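Local structure of outer membrane usher protein PapC (Escherichia coli, 3L48) at residues R9-R15 with S76-L82; Q21-A26 with M38-G43; V50-L56 with Q67-E72. The protein exports and assembles pilus subunits across the bacterial outer membrane as the usher pore, of which this chain is the C-terminal domain. One frame throughout, in Å; residues are numbered along the deposited sequence. Where two conformers were deposited one is given.

Interaction 1: R9-R15 with S76-L82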
ATOM      1  N   ARG A   9     -11.505  -0.516  -3.837  1.00 25.67           N
ATOM      2  CA  ARG A   9     -10.784  -1.702  -3.368  1.00 21.52           C
ATOM      3  C   ARG A   9      -9.685  -2.129  -4.330  1.00 21.98           C
ATOM      4  O   ARG A   9      -9.944  -2.419  -5.501  1.00 22.07           O
ATOM      5  CB  ARG A   9     -11.689  -2.900  -3.082  1.00 24.55           C
ATOM      6  CG  ARG A   9     -10.849  -4.139  -2.759  1.00 28.70           C
ATOM      7  CD  ARG A   9     -11.645  -5.306  -2.226  1.00 29.89           C
ATOM      8  NE  ARG A   9     -12.292  -6.065  -3.285  1.00 24.08           N
ATOM      9  CZ  ARG A   9     -12.845  -7.258  -3.108  1.00 23.92           C
ATOM     10  NH1 ARG A   9     -12.813  -7.829  -1.913  1.00 27.23           N
ATOM     11  NH2 ARG A   9     -13.426  -7.879  -4.123  1.00 20.94           N
ATOM     12  N   LEU A  10      -8.459  -2.185  -3.822  1.00 18.01           N
ATOM     13  CA  LEU A  10      -7.313  -2.538  -4.650  1.00 19.49           C
ATOM     14  C   LEU A  10      -6.612  -3.793  -4.158  1.00 15.74           C
ATOM     15  O   LEU A  10      -6.473  -4.007  -2.958  1.00 17.25           O
ATOM     16  CB  LEU A  10      -6.314  -1.382  -4.694  1.00 22.35           C
ATOM     17  CG  LEU A  10      -6.860  -0.062  -5.231  1.00 23.16           C
ATOM     18  CD1 LEU A  10      -5.724   0.929  -5.422  1.00 24.34           C
ATOM     19  CD2 LEU A  10      -7.609  -0.295  -6.535  1.00 21.54           C
ATOM     20  N   PHE A  11      -6.182  -4.624  -5.099  1.00 14.76           N
ATOM     21  CA  PHE A  11      -5.322  -5.756  -4.789  1.00 11.75           C
ATOM     22  C   PHE A  11      -3.887  -5.317  -5.051  1.00 18.38           C
ATOM     23  O   PHE A  11      -3.414  -5.357  -6.188  1.00 18.32           O
ATOM     24  CB  PHE A  11      -5.678  -6.962  -5.657  1.00 14.33           C
ATOM     25  CG  PHE A  11      -7.134  -7.342  -5.606  1.00 15.99           C
ATOM     26  CD1 PHE A  11      -7.752  -7.624  -4.398  1.00 16.02           C
ATOM     27  CD2 PHE A  11      -7.883  -7.428  -6.769  1.00 18.43           C
ATOM     28  CE1 PHE A  11      -9.097  -7.979  -4.349  1.00 16.84           C
ATOM     29  CE2 PHE A  11      -9.226  -7.784  -6.729  1.00 19.31           C
ATOM     30  CZ  PHE A  11      -9.833  -8.060  -5.515  1.00 18.80           C
ATOM     31  N   ALA A  12      -3.203  -4.882  -3.999  1.00 16.40           N
ATOM     32  CA  ALA A  12      -1.896  -4.253  -4.157  1.00 17.65           C
ATOM     33  C   ALA A  12      -0.737  -5.231  -4.007  1.00 20.50           C
ATOM     34  O   ALA A  12      -0.630  -5.944  -3.008  1.00 20.91           O
ATOM     35  CB  ALA A  12      -1.740  -3.093  -3.181  1.00 16.50           C
ATOM     36  N   ILE A  13       0.125  -5.262  -5.018  1.00 16.78           N
ATOM     37  CA  ILE A  13       1.370  -6.008  -4.934  1.00 14.56           C
ATOM     38  C   ILE A  13       2.466  -5.029  -4.532  1.00 15.73           C
ATOM     39  O   ILE A  13       2.912  -4.210  -5.338  1.00 18.84           O
ATOM     40  CB  ILE A  13       1.725  -6.681  -6.273  1.00 18.37           C
ATOM     41  CG1 ILE A  13       0.540  -7.500  -6.793  1.00 21.26           C
ATOM     42  CG2 ILE A  13       2.963  -7.565  -6.120  1.00 16.65           C
ATOM     43  CD1 ILE A  13       0.058  -8.562  -5.828  1.00 20.54           C
ATOM     44  N   LEU A  14       2.883  -5.104  -3.275  1.00 13.12           N
ATOM     45  CA  LEU A  14       3.841  -4.153  -2.725  1.00 14.10           C
ATOM     46  C   LEU A  14       5.281  -4.654  -2.800  1.00 14.94           C
ATOM     47  O   LEU A  14       5.589  -5.764  -2.365  1.00 17.83           O
ATOM     48  CB  LEU A  14       3.501  -3.852  -1.266  1.00 15.57           C
ATOM     49  CG  LEU A  14       2.114  -3.300  -0.935  1.00 21.98           C
ATOM     50  CD1 LEU A  14       1.884  -3.343   0.567  1.00 21.46           C
ATOM     51  CD2 LEU A  14       1.970  -1.887  -1.454  1.00 26.94           C
ATOM     52  N   ARG A  15       6.161  -3.830  -3.359  0.51 15.45           N
ATOM     53  CA  ARG A  15       7.593  -4.109  -3.333  0.51 17.56           C
ATOM     54  C   ARG A  15       8.368  -2.810  -3.150  0.51 17.87           C
ATOM     55  O   ARG A  15       8.018  -1.785  -3.734  0.51 17.89           O
ATOM     56  CB  ARG A  15       8.050  -4.824  -4.610  0.51 19.04           C
ATOM     57  CG  ARG A  15       7.353  -6.152  -4.872  0.51 22.56           C
ATOM     58  CD  ARG A  15       8.221  -7.081  -5.710  0.51 22.03           C
ATOM     59  NE  ARG A  15       9.303  -7.670  -4.926  0.51 20.04           N
ATOM     60  CZ  ARG A  15       9.467  -8.974  -4.731  0.51 16.72           C
ATOM     61  NH1 ARG A  15       8.626  -9.841  -5.270  0.51 16.63           N
ATOM     62  NH2 ARG A  15      10.480  -9.410  -4.000  0.51  8.83           N
ATOM     63  N   SER A  76     -11.723  -0.088  -8.950  1.00 21.81           N
ATOM     64  CA  SER A  76     -12.041  -1.146  -7.999  1.00 23.08           C
ATOM     65  C   SER A  76     -11.748  -2.543  -8.538  1.00 22.23           C
ATOM     66  O   SER A  76     -11.951  -2.824  -9.721  1.00 18.96           O
ATOM     67  CB  SER A  76     -13.498  -1.041  -7.539  1.00 28.29           C
ATOM     68  OG  SER A  76     -13.692  -1.742  -6.322  1.00 32.15           O
ATOM     69  N   ASP A  77     -11.269  -3.408  -7.648  1.00 21.79           N
ATOM     70  CA  ASP A  77     -10.883  -4.777  -7.988  1.00 21.45           C
ATOM     71  C   ASP A  77      -9.735  -4.850  -8.986  1.00 18.25           C
ATOM     72  O   ASP A  77      -9.594  -5.831  -9.712  1.00 15.84           O
ATOM     73  CB  ASP A  77     -12.079  -5.587  -8.489  1.00 18.80           C
ATOM     74  CG  ASP A  77     -12.918  -6.144  -7.355  1.00 20.77           C
ATOM     75  OD1 ASP A  77     -13.758  -7.028  -7.619  1.00 26.06           O
ATOM     76  OD2 ASP A  77     -12.731  -5.702  -6.199  1.00 17.62           O
ATOM     77  N   GLN A  78      -8.909  -3.812  -9.010  1.00 17.83           N
ATOM     78  CA  GLN A  78      -7.722  -3.814  -9.854  1.00 18.15           C
ATOM     79  C   GLN A  78      -6.517  -4.318  -9.069  1.00 17.18           C
ATOM     80  O   GLN A  78      -6.245  -3.849  -7.965  1.00 20.19           O
ATOM     81  CB  GLN A  78      -7.436  -2.407 -10.388  1.00 21.11           C
ATOM     82  CG  GLN A  78      -6.217  -2.317 -11.296  1.00 22.25           C
ATOM     83  CD  GLN A  78      -5.988  -0.913 -11.835  1.00 27.50           C
ATOM     84  OE1 GLN A  78      -6.820  -0.023 -11.656  1.00 29.68           O
ATOM     85  NE2 GLN A  78      -4.853  -0.710 -12.498  1.00 26.30           N
ATOM     86  N   GLN A  79      -5.799  -5.279  -9.639  1.00 14.36           N
ATOM     87  CA  GLN A  79      -4.508  -5.669  -9.090  1.00 16.92           C
ATOM     88  C   GLN A  79      -3.444  -4.781  -9.708  1.00 19.97           C
ATOM     89  O   GLN A  79      -3.375  -4.649 -10.928  1.00 24.70           O
ATOM     90  CB  GLN A  79      -4.185  -7.131  -9.395  1.00 16.15           C
ATOM     91  CG  GLN A  79      -2.810  -7.557  -8.879  1.00 17.64           C
ATOM     92  CD  GLN A  79      -2.355  -8.886  -9.446  1.00 15.43           C
ATOM     93  OE1 GLN A  79      -1.590  -8.934 -10.411  1.00 17.46           O
ATOM     94  NE2 GLN A  79      -2.827  -9.971  -8.854  1.00 14.81           N
ATOM     95  N   LEU A  80      -2.613  -4.169  -8.873  1.00 19.20           N
ATOM     96  CA  LEU A  80      -1.524  -3.355  -9.393  1.00 19.95           C
ATOM     97  C   LEU A  80      -0.291  -3.351  -8.494  1.00 19.06           C
ATOM     98  O   LEU A  80      -0.387  -3.489  -7.273  1.00 14.49           O
ATOM     99  CB  LEU A  80      -1.993  -1.925  -9.674  1.00 22.38           C
ATOM    100  CG  LEU A  80      -2.114  -0.963  -8.493  1.00 25.10           C
ATOM    101  CD1 LEU A  80      -2.605   0.394  -8.981  1.00 28.74           C
ATOM    102  CD2 LEU A  80      -3.042  -1.513  -7.424  1.00 23.25           C
ATOM    103  N   LEU A  81       0.867  -3.204  -9.129  1.00 14.65           N
ATOM    104  CA  LEU A  81       2.133  -3.047  -8.433  1.00 13.47           C
ATOM    105  C   LEU A  81       2.184  -1.669  -7.794  1.00 17.95           C
ATOM    106  O   LEU A  81       1.918  -0.664  -8.455  1.00 23.17           O
ATOM    107  CB  LEU A  81       3.293  -3.189  -9.423  1.00 11.61           C
ATOM    108  CG  LEU A  81       4.715  -2.999  -8.890  1.00 17.82           C
ATOM    109  CD1 LEU A  81       5.129  -4.185  -8.031  1.00 14.51           C
ATOM    110  CD2 LEU A  81       5.706  -2.788 -10.038  1.00 22.08           C
ATOM    111  N   LEU A  82       2.514  -1.621  -6.508  1.00 15.56           N
ATOM    112  CA  LEU A  82       2.762  -0.346  -5.843  1.00 18.60           C
ATOM    113  C   LEU A  82       4.197  -0.296  -5.319  1.00 18.70           C
ATOM    114  O   LEU A  82       4.489  -0.817  -4.243  1.00 16.06           O
ATOM    115  CB  LEU A  82       1.767  -0.116  -4.702  1.00 21.79           C
ATOM    116  CG  LEU A  82       0.290  -0.002  -5.098  1.00 23.34           C
ATOM    117  CD1 LEU A  82      -0.558   0.322  -3.883  1.00 24.87           C
ATOM    118  CD2 LEU A  82       0.097   1.057  -6.174  1.00 20.54           C
TER
HETATM  119  O   HOH W   1     -14.795  -1.321  -3.814  1.00 37.05           O
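Two parallel strands can fit together on both faces, and Arg9-Arg15 beside Ser76-Leu82 illustrates how. On the inner face two contacts run diagonally: Leu10 CD1 rests 4.1 Å from Leu80 CD2, and the methyl of Ala12 leaves a hollow into which Leu82 CD1 reaches (3.7 Å from Ala12 CB). Leu14 sits beside its directly paired neighbour, its CD2 3.7 Å from Leu82 CB. Val50 and Val39 meet Leu10 and Leu14 from beyond the pair. These are the first and last strands of an Ig-like sandwich, joined in parallel, with 44-47 flanking the other edge of 10-16. The backbone ladder starts with Asp77 N to Arg9 O (2.7 Å) and continues with Phe11 N to Gln78 O and Leu80 N to Phe11 O (both 3.0 Å). On the outer face Phe11 and Ile13 line up with Gln79 and Leu81; Ile13 CG1 lies against Gln79 CG at 3.9 Å, and Trp46 meets the Phe11 ring. Beside the first rung Arg9 NE makes a 3.0 Å salt bridge with Asp77 OD2.

Interaction 2: Q21-A26 with M38-G43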
ATOM      1  N   GLN A  21      10.139  -7.099   0.152  1.00 20.08           N
ATOM      2  CA  GLN A  21       8.710  -7.058   0.440  1.00 19.87           C
ATOM      3  C   GLN A  21       8.452  -6.549   1.851  1.00 16.54           C
ATOM      4  O   GLN A  21       9.120  -6.970   2.795  1.00 16.19           O
ATOM      5  CB  GLN A  21       8.100  -8.454   0.304  1.00 19.41           C
ATOM      6  CG  GLN A  21       8.313  -9.113  -1.043  1.00 24.24           C
ATOM      7  CD  GLN A  21       7.800 -10.539  -1.084  1.00 25.47           C
ATOM      8  OE1 GLN A  21       7.370 -11.025  -2.131  1.00 28.69           O
ATOM      9  NE2 GLN A  21       7.836 -11.216   0.060  1.00 21.67           N
ATOM     10  N   PRO A  22       7.476  -5.641   2.003  1.00 16.88           N
ATOM     11  CA  PRO A  22       7.066  -5.256   3.357  1.00 17.93           C
ATOM     12  C   PRO A  22       6.630  -6.511   4.105  1.00 17.85           C
ATOM     13  O   PRO A  22       6.062  -7.417   3.489  1.00 16.70           O
ATOM     14  CB  PRO A  22       5.869  -4.330   3.117  1.00 19.94           C
ATOM     15  CG  PRO A  22       6.029  -3.845   1.702  1.00 24.52           C
ATOM     16  CD  PRO A  22       6.682  -4.973   0.958  1.00 19.58           C
ATOM     17  N   PRO A  23       6.897  -6.576   5.416  1.00 21.27           N
ATOM     18  CA  PRO A  23       6.660  -7.807   6.178  1.00 20.21           C
ATOM     19  C   PRO A  23       5.184  -8.114   6.420  1.00 21.84           C
ATOM     20  O   PRO A  23       4.353  -7.213   6.520  1.00 20.87           O
ATOM     21  CB  PRO A  23       7.368  -7.534   7.512  1.00 20.08           C
ATOM     22  CG  PRO A  23       7.349  -6.041   7.643  1.00 22.56           C
ATOM     23  CD  PRO A  23       7.501  -5.513   6.242  1.00 22.83           C
ATOM     24  N   PHE A  24       4.887  -9.407   6.498  1.00 25.68           N
ATOM     25  CA  PHE A  24       3.594  -9.924   6.926  1.00 22.83           C
ATOM     26  C   PHE A  24       3.133  -9.220   8.201  1.00 22.06           C
ATOM     27  O   PHE A  24       3.786  -9.314   9.240  1.00 21.78           O
ATOM     28  CB  PHE A  24       3.745 -11.429   7.175  1.00 23.47           C
ATOM     29  CG  PHE A  24       2.471 -12.132   7.547  1.00 24.64           C
ATOM     30  CD1 PHE A  24       2.151 -12.359   8.876  1.00 26.25           C
ATOM     31  CD2 PHE A  24       1.612 -12.603   6.568  1.00 25.88           C
ATOM     32  CE1 PHE A  24       0.987 -13.024   9.221  1.00 27.90           C
ATOM     33  CE2 PHE A  24       0.443 -13.268   6.908  1.00 26.07           C
ATOM     34  CZ  PHE A  24       0.134 -13.479   8.239  1.00 24.02           C
ATOM     35  N   GLY A  25       2.012  -8.508   8.125  1.00 19.01           N
ATOM     36  CA  GLY A  25       1.465  -7.851   9.299  1.00 20.17           C
ATOM     37  C   GLY A  25       1.679  -6.350   9.330  1.00 23.06           C
ATOM     38  O   GLY A  25       1.237  -5.675  10.258  1.00 22.54           O
ATOM     39  N   ALA A  26       2.367  -5.822   8.322  1.00 22.26           N
ATOM     40  CA  ALA A  26       2.523  -4.379   8.186  1.00 21.09           C
ATOM     41  C   ALA A  26       1.162  -3.746   7.896  1.00 21.69           C
ATOM     42  O   ALA A  26       0.288  -4.386   7.316  1.00 21.60           O
ATOM     43  CB  ALA A  26       3.506  -4.055   7.071  1.00 14.55           C
ATOM     44  N   MET A  38      -3.973  -4.492   5.537  1.00 20.14           N
ATOM     45  CA  MET A  38      -2.787  -5.051   6.160  1.00 23.97           C
ATOM     46  C   MET A  38      -2.063  -5.928   5.152  1.00 24.78           C
ATOM     47  O   MET A  38      -2.696  -6.585   4.328  1.00 21.26           O
ATOM     48  CB  MET A  38      -3.187  -5.887   7.374  1.00 27.92           C
ATOM     49  CG  MET A  38      -4.071  -5.151   8.353  1.00 33.55           C
ATOM     50  SD  MET A  38      -3.127  -3.987   9.336  1.00 33.54           S
ATOM     51  CE  MET A  38      -2.234  -5.136  10.385  1.00 27.61           C
ATOM     52  N   VAL A  39      -0.736  -5.935   5.216  1.00 21.72           N
ATOM     53  CA  VAL A  39       0.056  -6.740   4.298  1.00 18.18           C
ATOM     54  C   VAL A  39       0.023  -8.203   4.716  1.00 16.82           C
ATOM     55  O   VAL A  39       0.288  -8.537   5.869  1.00 17.81           O
ATOM     56  CB  VAL A  39       1.519  -6.267   4.255  1.00 18.27           C
ATOM     57  CG1 VAL A  39       2.298  -7.043   3.196  1.00 14.99           C
ATOM     58  CG2 VAL A  39       1.581  -4.775   3.976  1.00 17.51           C
ATOM     59  N   ALA A  40      -0.308  -9.078   3.777  1.00 15.20           N
ATOM     60  CA  ALA A  40      -0.276 -10.506   4.050  1.00 15.69           C
ATOM     61  C   ALA A  40       1.058 -11.087   3.598  1.00 18.26           C
ATOM     62  O   ALA A  40       2.111 -10.467   3.757  1.00 19.11           O
ATOM     63  CB  ALA A  40      -1.434 -11.204   3.359  1.00 18.98           C
ATOM     64  N   ASP A  41       1.028 -12.296   3.049  0.75 17.69           N
ATOM     65  CA  ASP A  41       2.259 -12.919   2.592  0.75 18.18           C
ATOM     66  C   ASP A  41       2.646 -12.419   1.202  0.75 18.08           C
ATOM     67  O   ASP A  41       1.805 -11.932   0.441  0.75 16.07           O
ATOM     68  CB  ASP A  41       2.151 -14.448   2.622  0.75 21.79           C
ATOM     69  CG  ASP A  41       0.881 -14.962   1.971  0.75 25.22           C
ATOM     70  OD1 ASP A  41      -0.202 -14.397   2.232  0.75 27.28           O
ATOM     71  OD2 ASP A  41       0.966 -15.945   1.204  0.75 27.22           O
ATOM     72  N   GLU A  42       3.932 -12.529   0.892  1.00 14.76           N
ATOM     73  CA  GLU A  42       4.474 -12.107  -0.401  1.00 13.08           C
ATOM     74  C   GLU A  42       4.163 -10.658  -0.790  1.00 16.20           C
ATOM     75  O   GLU A  42       3.976 -10.350  -1.965  1.00 18.03           O
ATOM     76  CB  GLU A  42       4.010 -13.064  -1.507  1.00 17.67           C
ATOM     77  CG  GLU A  42       4.546 -14.487  -1.360  1.00 20.25           C
ATOM     78  CD  GLU A  42       6.067 -14.562  -1.475  1.00 20.44           C
ATOM     79  OE1 GLU A  42       6.664 -13.683  -2.129  1.00 17.98           O
ATOM     80  OE2 GLU A  42       6.667 -15.503  -0.911  1.00 23.41           O
ATOM     81  N   GLY A  43       4.118  -9.770   0.195  1.00 16.05           N
ATOM     82  CA  GLY A  43       3.915  -8.358  -0.076  1.00 12.87           C
ATOM     83  C   GLY A  43       2.552  -7.981  -0.635  1.00 17.87           C
ATOM     84  O   GLY A  43       2.359  -6.860  -1.103  1.00 16.91           O
TER
HETATM   85  O   HOH W   2       4.664  -9.945   2.942  1.00 13.26           O
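Val39 loses more surface to this contact than any other residue, and shows how one apolar side chain can seat a turn. Pro23-Ala26 forms a type II beta turn, closed by Ala26 N to Pro23 O at 3.0 Å; Val39 points toward it, with CG2 3.7 Å from Ala26 CB and 4.4 Å from Pro22 CB. The Val39 backbone grips the same turn: Gly25 N donates to Val39 O and Ala26 O accepts from Val39 N, both at 2.8 Å. Gly25, with phi 105°, suits its third position. The Phe24 ring packs against the other backbone, CD2 3.4 Å from Ala40 C, with Asp41 N at its edge. Gln21, also well covered, extends toward Glu42, and a water links Pro22 O, Ala40 O and Gly43 N. Leu14 packs on Pro22 and Val39, and Trp60 on both prolines and Ala26. Both direct hydrogen bonds joining these Ig-domain loops, which lead into strands 27-29 and 44-47, are main chain to main chain, while Val39 adds apolar burial.

Interaction 3: V50-L56 with Q67-E72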
ATOM      1  N   VAL A  50      -9.666   2.963  -0.960  1.00 20.62           N
ATOM      2  CA  VAL A  50      -8.536   3.728  -1.470  1.00 23.64           C
ATOM      3  C   VAL A  50      -9.004   4.829  -2.412  1.00 25.86           C
ATOM      4  O   VAL A  50      -9.918   4.629  -3.213  1.00 27.14           O
ATOM      5  CB  VAL A  50      -7.541   2.829  -2.232  1.00 24.06           C
ATOM      6  CG1 VAL A  50      -6.302   3.624  -2.636  1.00 21.18           C
ATOM      7  CG2 VAL A  50      -7.159   1.626  -1.389  1.00 18.78           C
ATOM      8  N   THR A  51      -8.371   5.993  -2.316  1.00 26.70           N
ATOM      9  CA  THR A  51      -8.659   7.096  -3.220  1.00 28.05           C
ATOM     10  C   THR A  51      -7.594   7.162  -4.303  1.00 27.26           C
ATOM     11  O   THR A  51      -6.408   7.277  -4.003  1.00 31.36           O
ATOM     12  CB  THR A  51      -8.689   8.443  -2.478  1.00 32.44           C
ATOM     13  OG1 THR A  51      -9.571   8.354  -1.353  1.00 31.97           O
ATOM     14  CG2 THR A  51      -9.161   9.552  -3.408  1.00 31.31           C
ATOM     15  N   PRO A  52      -8.014   7.077  -5.574  1.00 27.79           N
ATOM     16  CA  PRO A  52      -7.051   7.171  -6.676  1.00 28.56           C
ATOM     17  C   PRO A  52      -6.241   8.461  -6.593  1.00 30.16           C
ATOM     18  O   PRO A  52      -6.816   9.539  -6.460  1.00 33.44           O
ATOM     19  CB  PRO A  52      -7.947   7.189  -7.918  1.00 29.60           C
ATOM     20  CG  PRO A  52      -9.198   6.482  -7.491  1.00 26.09           C
ATOM     21  CD  PRO A  52      -9.392   6.858  -6.049  1.00 26.49           C
ATOM     22  N   GLY A  53      -4.919   8.347  -6.657  1.00 30.46           N
ATOM     23  CA  GLY A  53      -4.057   9.514  -6.646  1.00 32.03           C
ATOM     24  C   GLY A  53      -3.453   9.852  -5.295  1.00 31.25           C
ATOM     25  O   GLY A  53      -2.538  10.673  -5.211  1.00 33.34           O
ATOM     26  N   GLU A  54      -3.953   9.227  -4.232  1.00 29.02           N
ATOM     27  CA  GLU A  54      -3.467   9.538  -2.891  1.00 29.35           C
ATOM     28  C   GLU A  54      -2.138   8.854  -2.586  1.00 29.52           C
ATOM     29  O   GLU A  54      -1.708   7.951  -3.303  1.00 27.00           O
ATOM     30  CB  GLU A  54      -4.505   9.167  -1.830  1.00 30.40           C
ATOM     31  CG  GLU A  54      -4.607   7.681  -1.542  1.00 33.23           C
ATOM     32  CD  GLU A  54      -5.482   7.383  -0.338  1.00 38.62           C
ATOM     33  OE1 GLU A  54      -5.390   8.126   0.663  1.00 40.94           O
ATOM     34  OE2 GLU A  54      -6.255   6.403  -0.386  1.00 38.05           O
ATOM     35  N   THR A  55      -1.491   9.302  -1.518  1.00 32.90           N
ATOM     36  CA  THR A  55      -0.245   8.703  -1.059  1.00 31.51           C
ATOM     37  C   THR A  55      -0.497   7.856   0.181  1.00 32.34           C
ATOM     38  O   THR A  55      -1.000   8.350   1.190  1.00 33.33           O
ATOM     39  CB  THR A  55       0.813   9.773  -0.721  1.00 31.24           C
ATOM     40  OG1 THR A  55       1.113  10.537  -1.895  1.00 34.46           O
ATOM     41  CG2 THR A  55       2.093   9.119  -0.206  1.00 23.48           C
ATOM     42  N   LEU A  56      -0.154   6.577   0.101  1.00 29.65           N
ATOM     43  CA  LEU A  56      -0.317   5.686   1.238  1.00 28.55           C
ATOM     44  C   LEU A  56       1.027   5.467   1.909  1.00 29.57           C
ATOM     45  O   LEU A  56       2.071   5.500   1.258  1.00 30.20           O
ATOM     46  CB  LEU A  56      -0.900   4.344   0.795  1.00 28.72           C
ATOM     47  CG  LEU A  56      -2.214   4.371   0.008  1.00 30.87           C
ATOM     48  CD1 LEU A  56      -2.724   2.953  -0.217  1.00 28.62           C
ATOM     49  CD2 LEU A  56      -3.265   5.206   0.724  1.00 30.02           C
ATOM     50  N   GLN A  67       6.464   4.804   1.347  1.00 27.01           N
ATOM     51  CA  GLN A  67       5.209   5.329   0.834  1.00 26.71           C
ATOM     52  C   GLN A  67       4.997   4.945  -0.621  1.00 27.14           C
ATOM     53  O   GLN A  67       5.955   4.739  -1.366  1.00 22.62           O
ATOM     54  CB  GLN A  67       5.152   6.849   1.006  1.00 29.42           C
ATOM     55  CG  GLN A  67       5.065   7.280   2.459  1.00 33.39           C
ATOM     56  CD  GLN A  67       4.886   8.773   2.630  1.00 36.77           C
ATOM     57  OE1 GLN A  67       4.189   9.222   3.543  1.00 39.60           O
ATOM     58  NE2 GLN A  67       5.506   9.552   1.751  1.00 32.48           N
ATOM     59  N   VAL A  68       3.728   4.841  -1.011  1.00 25.29           N
ATOM     60  CA  VAL A  68       3.358   4.510  -2.377  1.00 25.49           C
ATOM     61  C   VAL A  68       2.415   5.572  -2.923  1.00 26.37           C
ATOM     62  O   VAL A  68       1.669   6.196  -2.174  1.00 29.52           O
ATOM     63  CB  VAL A  68       2.653   3.135  -2.462  1.00 24.93           C
ATOM     64  CG1 VAL A  68       3.523   2.044  -1.850  1.00 22.84           C
ATOM     65  CG2 VAL A  68       1.311   3.195  -1.768  1.00 24.25           C
ATOM     66  N   ASN A  69       2.467   5.781  -4.232  1.00 28.38           N
ATOM     67  CA  ASN A  69       1.546   6.688  -4.899  1.00 29.89           C
ATOM     68  C   ASN A  69       0.510   5.898  -5.685  1.00 26.23           C
ATOM     69  O   ASN A  69       0.833   5.256  -6.686  1.00 24.67           O
ATOM     70  CB  ASN A  69       2.306   7.640  -5.826  1.00 34.97           C
ATOM     71  CG  ASN A  69       3.353   8.454  -5.096  1.00 43.55           C
ATOM     72  OD1 ASN A  69       4.504   8.534  -5.523  1.00 47.49           O
ATOM     73  ND2 ASN A  69       2.959   9.061  -3.982  1.00 47.16           N
ATOM     74  N   VAL A  70      -0.732   5.929  -5.219  1.00 26.22           N
ATOM     75  CA  VAL A  70      -1.805   5.231  -5.912  1.00 25.10           C
ATOM     76  C   VAL A  70      -2.103   5.940  -7.223  1.00 28.49           C
ATOM     77  O   VAL A  70      -2.463   7.116  -7.223  1.00 31.42           O
ATOM     78  CB  VAL A  70      -3.083   5.177  -5.065  1.00 23.48           C
ATOM     79  CG1 VAL A  70      -4.187   4.447  -5.818  1.00 20.12           C
ATOM     80  CG2 VAL A  70      -2.805   4.498  -3.730  1.00 23.24           C
ATOM     81  N   PRO A  71      -1.942   5.231  -8.350  1.00 27.50           N
ATOM     82  CA  PRO A  71      -2.200   5.828  -9.665  1.00 28.28           C
ATOM     83  C   PRO A  71      -3.581   6.482  -9.728  1.00 31.74           C
ATOM     84  O   PRO A  71      -4.530   5.997  -9.109  1.00 30.63           O
ATOM     85  CB  PRO A  71      -2.133   4.625 -10.611  1.00 27.26           C
ATOM     86  CG  PRO A  71      -1.230   3.660  -9.920  1.00 26.87           C
ATOM     87  CD  PRO A  71      -1.521   3.824  -8.454  1.00 28.63           C
ATOM     88  N   GLU A  72      -3.680   7.582 -10.465  1.00 34.73           N
ATOM     89  CA  GLU A  72      -4.937   8.302 -10.609  1.00 39.62           C
ATOM     90  C   GLU A  72      -5.950   7.430 -11.344  1.00 37.26           C
ATOM     91  O   GLU A  72      -7.159   7.656 -11.261  1.00 37.20           O
ATOM     92  CB  GLU A  72      -4.710   9.597 -11.391  1.00 50.08           C
ATOM     93  CG  GLU A  72      -5.575  10.761 -10.942  1.00 60.83           C
ATOM     94  CD  GLU A  72      -5.041  11.426  -9.689  1.00 69.35           C
ATOM     95  OE1 GLU A  72      -5.725  11.365  -8.646  1.00 74.37           O
ATOM     96  OE2 GLU A  72      -3.937  12.011  -9.747  1.00 70.89           O
TER
HETATM   97  O   HOH W   3      -1.644  11.707  -7.662  1.00 41.31           O
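This is an antiparallel hairpin pairing that carries on past its strands into the loops, at the edge of the four-stranded sheet of the Ig-like domain. Leu56 and Val68 form a hydrogen-bonded pair, Leu56 N to Val68 O and Val68 N to Leu56 O both measuring 2.9 Å, while Thr55 and Asn69 make the neighbouring non-hydrogen-bonded pair. One bond further, Val70 N reaches Glu54 O at 3.0 Å; then 50-56 bends into a type II turn, Thr51 to Glu54. Glu54 N to Thr51 O (3.1 Å) holds that turn, as does Thr51 N to Glu54 OE2 (2.9 Å). Gly53, with phi 98°, has a conformation suited to glycine, and without a side chain leaves room for Glu72 OE1, 3.2 Å from Gly53 CA. Val70 is the most covered residue: its CG2 lies 3.8 Å from both Val50 CG1 and Leu56 CG, and Leu36 of the same sheet and Leu10 of the facing sheet enlarge this apolar cluster. A water joins Gly53 O to Glu72 OE2 at the surface. Beyond the Glu54-Val70 bond the only direct hydrogen bonds are weak ones from Gly53 N, to Val70 O (2.8 Å) and Pro71 O (3.4 Å), supplemented by the packing of Val70.

Read from the N terminus, the chain starts interaction 1 with Arg9-Arg15 and completes it only at Ser76-Leu82, so its loop encloses nearly the whole domain. Within that span interaction 2 closes first, over the short strands 27-29 and 35-38, and interaction 3 closes later, over the hairpin of 55-59 and 64-69. These two follow in series without crossing, lie on opposite sides of the chain's centre and do not touch. Both meet interaction 1: Leu14 N comes within 2.8 Å of Gly43 O, a probable hydrogen bond, while Leu10 and Leu80 pack on Val50, Val70 and Pro71. The long-range strand pair therefore connects a loop contact with a hairpin of the facing sheet.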